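PDB 5I39: L-amino acid deaminase from Proteus vulgaris, which is a membrane-bound flavoprotein that probably uses FAD to deaminate L-amino acids oxidatively to the corresponding keto acids. Local coordinates for residues Trp242-Met247 / Val254-Ala259; Thr371-Gly374 / Thr378-Pro381. One frame throughout, in Å; residues are numbered along the deposited sequence. Where two conformers were deposited one is given.

Contact 1 of 2, residues Trp242-Met247 / Val254-Ala259; sequences WSRLFM and VPTLPA. With FAD (flavin-adenine dinucleotide), chain B.
Arg244 runs its aliphatic chain over the carbonyl of Val254, with CD 3.3 Å from Val254 O, and then turns its guanidinium back to bond the same oxygen. The chain is outstretched as far as NE, and CG stands anti to the backbone N (chi1 174°), which carries it away from the helix toward 254-256. Arg244 NH1 donates to Val254 O at 2.8 Å with an N-H...O angle of 160°. The oxygen lies almost in the guanidinium plane, whereas the donor sits well above the carbonyl plane, 62° out of it. The same NH1 forms a salt bridge with Asp253. Thr256 and Arg244 run alongside one another, pointing opposite ways, with Thr256 OG1 3.6 Å from Arg244 CD. Val254 also turns CG2 against selenomethionine Met247, 3.5 Å from Met247 CB, and both side chains reach Ile369 of strand 367-371.

Two waters add further links, one from backbone to side chain and one from backbone to backbone. The first accepts from the first-turn amide Arg244 N and also bonds Thr256 OG1; the other donates to Arg244 O and accepts from Val254 N at 2.8 Å. The contact thus fastens the short helix 243-248 to the segment leading into strand 257-266. Elsewhere on segment 242-247, Trp242 and Phe246 border the FAD adenine, with Trp242 CB 3.6 Å from FAD N7A.

Polar and apolar contacts join helix and loop together; with Asp253 beside it, the arginine charge is probably compensated locally, and a water serves both Arg244 O and Val254 N, giving two backbone polar groups a shared partner.

Contact 2 of 2, residues Thr371-Gly374 / Thr378-Pro381; sequences TATG and TESP. With FAD (flavin-adenine dinucleotide), chain B; EDO (1,2-ethanediol), chain K.
The carboxylate of Glu379 is met by the hydroxyl of Thr373 on the syn side of OE1, tilted 35° out of the carboxylate plane, while His96 bonds the other oxygen, OE2. Thr373 OG1 donates to Glu379 OE1 over a short 2.6 Å. The outstretched Glu379 chain (chi2 164°) carries the carboxylate to the hydroxyl, and the two side chains lie alongside, antiparallel; Thr373 CB also comes within 3.4 Å of Glu379 OE1. The threonine hydroxyl has a second partner, the backbone N of Trp375, so it passes one hydrogen bond on while receiving another. Partners on both oxygens of the carboxylate would limit its rotation.

This is the turn from strand 367-371 of the Rossmann-type sheet into helix 376-392, a strand-loop-helix connection that closes on FAD. In the loop, Thr373 O accepts a hydrogen bond from the ribityl hydroxyl O3' at 2.8 Å. In the first turn of the helix, the flat flavin ring presents its carbonyl O2 to Thr378, whose backbone N and OG1 donate to it at 2.9 and 2.7 Å respectively. With chi1 at -60°, Thr378 OG1 lies beside its own backbone N, which lets both donors grip one oxygen. Together with the helix start, these donors would be expected to stabilise negative charge at the N1-C2=O2 region of a reduced flavin.

How the contacts relate
Contact 1 comes first along the chain and closes before contact 2 opens; their centres lie 14 Å apart. Strands 235-237 and 367-371 are parallel neighbours in the six-stranded mixed sheet, and helix 243-248 and the loop 372-375 follow from their ends. The contacts meet directly, through a probable hydrogen bond between Ser243 OG and Thr371 OG1 and by packing of Thr256 CG2 on Ala372 CB at 3.5 Å. Both also touch the same FAD: contact 1 beside the adenine, contact 2 at the ribityl chain and flavin. Neighbouring strand ends thus address opposite parts of one extended cofactor, while strand 257-266 carries the chain into the second large sheet.

Contact 1 of 2, residues Trp242-Met247 / Val254-Ala259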
loop_
_atom_site.group_PDB
_atom_site.type_symbol
_atom_site.label_atom_id
_atom_site.label_comp_id
_atom_site.label_asym_id
_atom_site.label_seq_id
_atom_site.Cartn_x
_atom_site.Cartn_y
_atom_site.Cartn_z
ATOM N N TRP A 242 -11.409 8.917 -2.207
ATOM C CA TRP A 242 -12.559 9.721 -1.787
ATOM C C TRP A 242 -12.261 10.694 -0.650
ATOM O O TRP A 242 -13.141 11.460 -0.267
ATOM C CB TRP A 242 -13.726 8.813 -1.376
ATOM C CG TRP A 242 -14.304 8.075 -2.524
ATOM C CD1 TRP A 242 -15.285 8.515 -3.373
ATOM C CD2 TRP A 242 -13.929 6.778 -2.980
ATOM N NE1 TRP A 242 -15.549 7.566 -4.323
ATOM C CE2 TRP A 242 -14.732 6.487 -4.111
ATOM C CE3 TRP A 242 -13.004 5.827 -2.545
ATOM C CZ2 TRP A 242 -14.629 5.283 -4.814
ATOM C CZ3 TRP A 242 -12.899 4.631 -3.246
ATOM C CH2 TRP A 242 -13.709 4.370 -4.368
ATOM N N SER A 243 -11.049 10.676 -0.095
ATOM C CA SER A 243 -10.745 11.548 1.038
ATOM C C SER A 243 -10.911 13.029 0.701
ATOM O O SER A 243 -11.439 13.782 1.511
ATOM C CB SER A 243 -9.343 11.277 1.572
ATOM O OG SER A 243 -9.263 9.978 2.126
ATOM N N ARG A 244 -10.482 13.436 -0.493
ATOM C CA ARG A 244 -10.679 14.817 -0.944
ATOM C C ARG A 244 -12.163 15.204 -0.928
ATOM O O ARG A 244 -12.529 16.237 -0.366
ATOM C CB ARG A 244 -10.063 15.023 -2.331
ATOM C CG ARG A 244 -10.338 16.376 -2.957
ATOM C CD ARG A 244 -9.562 16.539 -4.236
ATOM N NE ARG A 244 -9.959 17.725 -4.966
ATOM C CZ ARG A 244 -9.595 18.979 -4.688
ATOM N NH1 ARG A 244 -8.779 19.236 -3.662
ATOM N NH2 ARG A 244 -10.039 19.976 -5.435
ATOM N N LEU A 245 -13.007 14.359 -1.514
ATOM C CA LEU A 245 -14.447 14.615 -1.575
ATOM C C LEU A 245 -15.050 14.737 -0.172
ATOM O O LEU A 245 -15.795 15.677 0.114
ATOM C CB LEU A 245 -15.147 13.501 -2.355
ATOM C CG LEU A 245 -16.615 13.720 -2.713
ATOM C CD1 LEU A 245 -16.743 14.758 -3.806
ATOM C CD2 LEU A 245 -17.253 12.428 -3.175
ATOM N N PHE A 246 -14.708 13.795 0.703
ATOM C CA PHE A 246 -15.218 13.805 2.073
ATOM C C PHE A 246 -14.844 15.101 2.799
ATOM O O PHE A 246 -15.690 15.740 3.433
ATOM C CB PHE A 246 -14.701 12.591 2.853
ATOM C CG PHE A 246 -15.302 12.461 4.225
ATOM C CD1 PHE A 246 -16.514 11.803 4.412
ATOM C CD2 PHE A 246 -14.666 13.013 5.334
ATOM C CE1 PHE A 246 -17.075 11.692 5.677
ATOM C CE2 PHE A 246 -15.220 12.904 6.599
ATOM C CZ PHE A 246 -16.426 12.243 6.772
HETATM N N MSE A 247 -13.581 15.496 2.686
HETATM C CA MSE A 247 -13.114 16.726 3.332
HETATM C C MSE A 247 -13.700 17.976 2.712
HETATM O O MSE A 247 -13.951 18.951 3.431
HETATM C CB MSE A 247 -11.590 16.789 3.344
HETATM C CG MSE A 247 -10.931 15.694 4.193
HETATM SE SE MSE A 247 -11.601 15.543 6.040
HETATM C CE MSE A 247 -11.390 17.414 6.610
ATOM N N VAL A 254 -8.186 19.156 0.251
ATOM C CA VAL A 254 -7.114 18.157 0.287
ATOM C C VAL A 254 -6.606 18.051 -1.153
ATOM O O VAL A 254 -7.326 17.514 -2.002
ATOM C CB VAL A 254 -7.617 16.788 0.790
ATOM C CG1 VAL A 254 -6.476 15.780 0.855
ATOM C CG2 VAL A 254 -8.254 16.929 2.163
ATOM N N PRO A 255 -5.400 18.594 -1.456
ATOM C CA PRO A 255 -4.921 18.519 -2.832
ATOM C C PRO A 255 -4.462 17.106 -3.210
ATOM O O PRO A 255 -3.396 16.645 -2.785
ATOM C CB PRO A 255 -3.764 19.517 -2.859
ATOM C CG PRO A 255 -3.245 19.522 -1.475
ATOM C CD PRO A 255 -4.398 19.200 -0.561
ATOM N N THR A 256 -5.306 16.425 -3.970
ATOM C CA THR A 256 -4.943 15.179 -4.619
ATOM C C THR A 256 -5.407 15.270 -6.058
ATOM O O THR A 256 -6.370 15.984 -6.371
ATOM C CB THR A 256 -5.559 13.931 -3.949
ATOM O OG1 THR A 256 -6.991 13.992 -3.982
ATOM C CG2 THR A 256 -5.089 13.797 -2.509
ATOM N N LEU A 257 -4.700 14.573 -6.936
ATOM C CA LEU A 257 -5.168 14.378 -8.301
ATOM C C LEU A 257 -5.164 12.888 -8.643
ATOM O O LEU A 257 -4.326 12.131 -8.130
ATOM C CB LEU A 257 -4.353 15.196 -9.306
ATOM C CG LEU A 257 -4.667 16.701 -9.337
ATOM C CD1 LEU A 257 -3.651 17.430 -10.201
ATOM C CD2 LEU A 257 -6.080 17.004 -9.827
ATOM N N PRO A 258 -6.123 12.457 -9.483
ATOM C CA PRO A 258 -6.216 11.044 -9.827
ATOM C C PRO A 258 -5.036 10.514 -10.637
ATOM O O PRO A 258 -4.432 11.243 -11.427
ATOM C CB PRO A 258 -7.501 10.968 -10.667
ATOM C CG PRO A 258 -8.284 12.168 -10.278
ATOM C CD PRO A 258 -7.255 13.220 -10.045
ATOM N N ALA A 259 -4.713 9.247 -10.411
ATOM C CA ALA A 259 -3.793 8.499 -11.252
ATOM C C ALA A 259 -4.377 7.108 -11.411
ATOM O O ALA A 259 -5.111 6.633 -10.540
ATOM C CB ALA A 259 -2.412 8.442 -10.625
HETATM P PA FAD B . -8.452 2.122 -0.156
HETATM O O1A FAD B . -9.009 2.556 -1.516
HETATM O O2A FAD B . -7.932 0.698 -0.122
HETATM O O5B FAD B . -9.554 2.204 0.987
HETATM C C5B FAD B . -10.322 3.372 1.240
HETATM C C4B FAD B . -11.700 2.876 1.636
HETATM O O4B FAD B . -12.489 4.002 2.072
HETATM C C3B FAD B . -12.441 2.242 0.458
HETATM O O3B FAD B . -12.730 0.875 0.749
HETATM C C2B FAD B . -13.683 3.135 0.318
HETATM O O2B FAD B . -14.856 2.422 -0.120
HETATM C C1B FAD B . -13.825 3.729 1.707
HETATM N N9A FAD B . -14.546 5.003 1.785
HETATM C C8A FAD B . -14.319 6.087 1.070
HETATM N N7A FAD B . -15.123 7.108 1.433
HETATM C C5A FAD B . -15.876 6.616 2.407
HETATM C C6A FAD B . -16.951 7.133 3.251
HETATM N N6A FAD B . -17.382 8.402 3.104
HETATM N N1A FAD B . -17.494 6.320 4.178
HETATM C C2A FAD B . -17.060 5.064 4.350
HETATM N N3A FAD B . -16.098 4.509 3.604
HETATM C C4A FAD B . -15.499 5.241 2.656
HETATM N N1 FAD B . 1.352 0.326 -2.802
HETATM C C2 FAD B . 2.455 -0.354 -2.475
HETATM O O2 FAD B . 2.942 -0.165 -1.346
HETATM N N3 FAD B . 3.026 -1.218 -3.348
HETATM C C4 FAD B . 2.576 -1.446 -4.587
HETATM O O4 FAD B . 3.123 -2.256 -5.322
HETATM C C4X FAD B . 1.380 -0.721 -5.037
HETATM N N5 FAD B . 0.864 -0.830 -6.291
HETATM C C5X FAD B . -0.322 -0.283 -6.575
HETATM C C6 FAD B . -0.978 -0.559 -7.776
HETATM C C7 FAD B . -2.241 -0.048 -8.062
HETATM C C7M FAD B . -2.948 -0.407 -9.349
HETATM C C8 FAD B . -2.906 0.826 -7.085
HETATM C C8M FAD B . -4.290 1.380 -7.327
HETATM C C9 FAD B . -2.242 1.122 -5.893
HETATM C C9A FAD B . -0.983 0.609 -5.604
HETATM N N10 FAD B . -0.319 0.908 -4.407
HETATM C C10 FAD B . 0.804 0.180 -4.022
HETATM C "C1'" FAD B . -0.879 1.843 -3.452
HETATM C "C2'" FAD B . -1.727 1.212 -2.405
HETATM O "O2'" FAD B . -2.533 0.205 -3.008
HETATM C "C3'" FAD B . -2.574 2.319 -1.786
HETATM O "O3'" FAD B . -1.755 3.452 -1.392
HETATM C "C4'" FAD B . -3.340 1.870 -0.564
HETATM O "O4'" FAD B . -4.065 0.659 -0.851
HETATM C "C5'" FAD B . -4.307 2.960 -0.140
HETATM O "O5'" FAD B . -5.032 2.445 0.978
HETATM P P FAD B . -6.315 3.273 1.519
HETATM O O1P FAD B . -6.824 2.537 2.721
HETATM O O2P FAD B . -5.961 4.742 1.617
HETATM O O3P FAD B . -7.346 3.213 0.264
HETATM O O HOH W 1 -8.378 12.065 -2.403
HETATM O O HOH W 2 -10.845 18.421 -0.162
#

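Contact 2 of 2, residues Thr371-Gly374 / Thr378-Pro381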
loop_
_atom_site.group_PDB
_atom_site.type_symbol
_atom_site.label_atom_id
_atom_site.label_comp_id
_atom_site.label_asym_id
_atom_site.label_seq_id
_atom_site.Cartn_x
_atom_site.Cartn_y
_atom_site.Cartn_z
ATOM N N THR A 371 -3.984 9.445 4.054
ATOM C CA THR A 371 -4.430 9.220 2.683
ATOM C C THR A 371 -3.402 9.711 1.657
ATOM O O THR A 371 -2.254 10.017 1.994
ATOM C CB THR A 371 -5.828 9.880 2.476
ATOM O OG1 THR A 371 -6.524 9.238 1.404
ATOM C CG2 THR A 371 -5.741 11.379 2.208
ATOM N N ALA A 372 -3.833 9.743 0.397
ATOM C CA ALA A 372 -3.112 10.399 -0.694
ATOM C C ALA A 372 -1.743 9.784 -0.952
ATOM O O ALA A 372 -0.775 10.500 -1.183
ATOM C CB ALA A 372 -2.992 11.905 -0.447
ATOM N N THR A 373 -1.672 8.457 -0.932
ATOM C CA THR A 373 -0.407 7.779 -1.158
ATOM C C THR A 373 -0.491 6.737 -2.266
ATOM O O THR A 373 -1.478 6.010 -2.387
ATOM C CB THR A 373 0.152 7.161 0.139
ATOM O OG1 THR A 373 1.388 6.511 -0.162
ATOM C CG2 THR A 373 -0.815 6.172 0.778
ATOM N N GLY A 374 0.584 6.673 -3.050
ATOM C CA GLY A 374 0.788 5.620 -4.041
ATOM C C GLY A 374 1.546 4.416 -3.506
ATOM O O GLY A 374 1.833 3.497 -4.263
ATOM N N THR A 378 2.928 -0.525 1.557
ATOM C CA THR A 378 4.266 -0.478 2.145
ATOM C C THR A 378 4.323 0.367 3.416
ATOM O O THR A 378 4.918 -0.035 4.420
ATOM C CB THR A 378 5.259 0.114 1.125
ATOM O OG1 THR A 378 5.289 -0.707 -0.043
ATOM C CG2 THR A 378 6.677 0.195 1.690
ATOM N N GLU A 379 3.730 1.555 3.338
ATOM C CA GLU A 379 3.833 2.552 4.397
ATOM C C GLU A 379 2.939 2.272 5.594
ATOM O O GLU A 379 3.233 2.742 6.694
ATOM C CB GLU A 379 3.462 3.920 3.834
ATOM C CG GLU A 379 4.416 4.413 2.759
ATOM C CD GLU A 379 3.866 5.557 1.930
ATOM O OE1 GLU A 379 2.673 5.897 2.061
ATOM O OE2 GLU A 379 4.643 6.112 1.124
ATOM N N SER A 380 1.859 1.520 5.380
ATOM C CA SER A 380 0.758 1.417 6.341
ATOM C C SER A 380 1.140 1.128 7.798
ATOM O O SER A 380 0.564 1.739 8.681
ATOM C CB SER A 380 -0.316 0.431 5.864
ATOM O OG SER A 380 0.198 -0.873 5.661
ATOM N N PRO A 381 2.095 0.212 8.070
ATOM C CA PRO A 381 2.388 -0.028 9.495
ATOM C C PRO A 381 2.907 1.212 10.218
ATOM O O PRO A 381 2.659 1.390 11.409
ATOM C CB PRO A 381 3.470 -1.115 9.452
ATOM C CG PRO A 381 3.297 -1.768 8.124
ATOM C CD PRO A 381 2.935 -0.638 7.211
HETATM P PA FAD B . -8.452 2.122 -0.156
HETATM O O1A FAD B . -9.009 2.556 -1.516
HETATM O O2A FAD B . -7.932 0.698 -0.122
HETATM O O5B FAD B . -9.554 2.204 0.987
HETATM C C5B FAD B . -10.322 3.372 1.240
HETATM C C4B FAD B . -11.700 2.876 1.636
HETATM O O4B FAD B . -12.489 4.002 2.072
HETATM C C3B FAD B . -12.441 2.242 0.458
HETATM O O3B FAD B . -12.730 0.875 0.749
HETATM C C2B FAD B . -13.683 3.135 0.318
HETATM O O2B FAD B . -14.856 2.422 -0.120
HETATM C C1B FAD B . -13.825 3.729 1.707
HETATM N N9A FAD B . -14.546 5.003 1.785
HETATM C C8A FAD B . -14.319 6.087 1.070
HETATM N N7A FAD B . -15.123 7.108 1.433
HETATM C C5A FAD B . -15.876 6.616 2.407
HETATM C C6A FAD B . -16.951 7.133 3.251
HETATM N N6A FAD B . -17.382 8.402 3.104
HETATM N N1A FAD B . -17.494 6.320 4.178
HETATM C C2A FAD B . -17.060 5.064 4.350
HETATM N N3A FAD B . -16.098 4.509 3.604
HETATM C C4A FAD B . -15.499 5.241 2.656
HETATM N N1 FAD B . 1.352 0.326 -2.802
HETATM C C2 FAD B . 2.455 -0.354 -2.475
HETATM O O2 FAD B . 2.942 -0.165 -1.346
HETATM N N3 FAD B . 3.026 -1.218 -3.348
HETATM C C4 FAD B . 2.576 -1.446 -4.587
HETATM O O4 FAD B . 3.123 -2.256 -5.322
HETATM C C4X FAD B . 1.380 -0.721 -5.037
HETATM N N5 FAD B . 0.864 -0.830 -6.291
HETATM C C5X FAD B . -0.322 -0.283 -6.575
HETATM C C6 FAD B . -0.978 -0.559 -7.776
HETATM C C7 FAD B . -2.241 -0.048 -8.062
HETATM C C7M FAD B . -2.948 -0.407 -9.349
HETATM C C8 FAD B . -2.906 0.826 -7.085
HETATM C C8M FAD B . -4.290 1.380 -7.327
HETATM C C9 FAD B . -2.242 1.122 -5.893
HETATM C C9A FAD B . -0.983 0.609 -5.604
HETATM N N10 FAD B . -0.319 0.908 -4.407
HETATM C C10 FAD B . 0.804 0.180 -4.022
HETATM C "C1'" FAD B . -0.879 1.843 -3.452
HETATM C "C2'" FAD B . -1.727 1.212 -2.405
HETATM O "O2'" FAD B . -2.533 0.205 -3.008
HETATM C "C3'" FAD B . -2.574 2.319 -1.786
HETATM O "O3'" FAD B . -1.755 3.452 -1.392
HETATM C "C4'" FAD B . -3.340 1.870 -0.564
HETATM O "O4'" FAD B . -4.065 0.659 -0.851
HETATM C "C5'" FAD B . -4.307 2.960 -0.140
HETATM O "O5'" FAD B . -5.032 2.445 0.978
HETATM P P FAD B . -6.315 3.273 1.519
HETATM O O1P FAD B . -6.824 2.537 2.721
HETATM O O2P FAD B . -5.961 4.742 1.617
HETATM O O3P FAD B . -7.346 3.213 0.264
HETATM C C1 EDO K . 2.400 2.162 -7.010
HETATM O O1 EDO K . 3.238 1.647 -5.967
HETATM C C2 EDO K . 2.962 3.478 -7.541
HETATM O O2 EDO K . 2.346 3.825 -8.792
#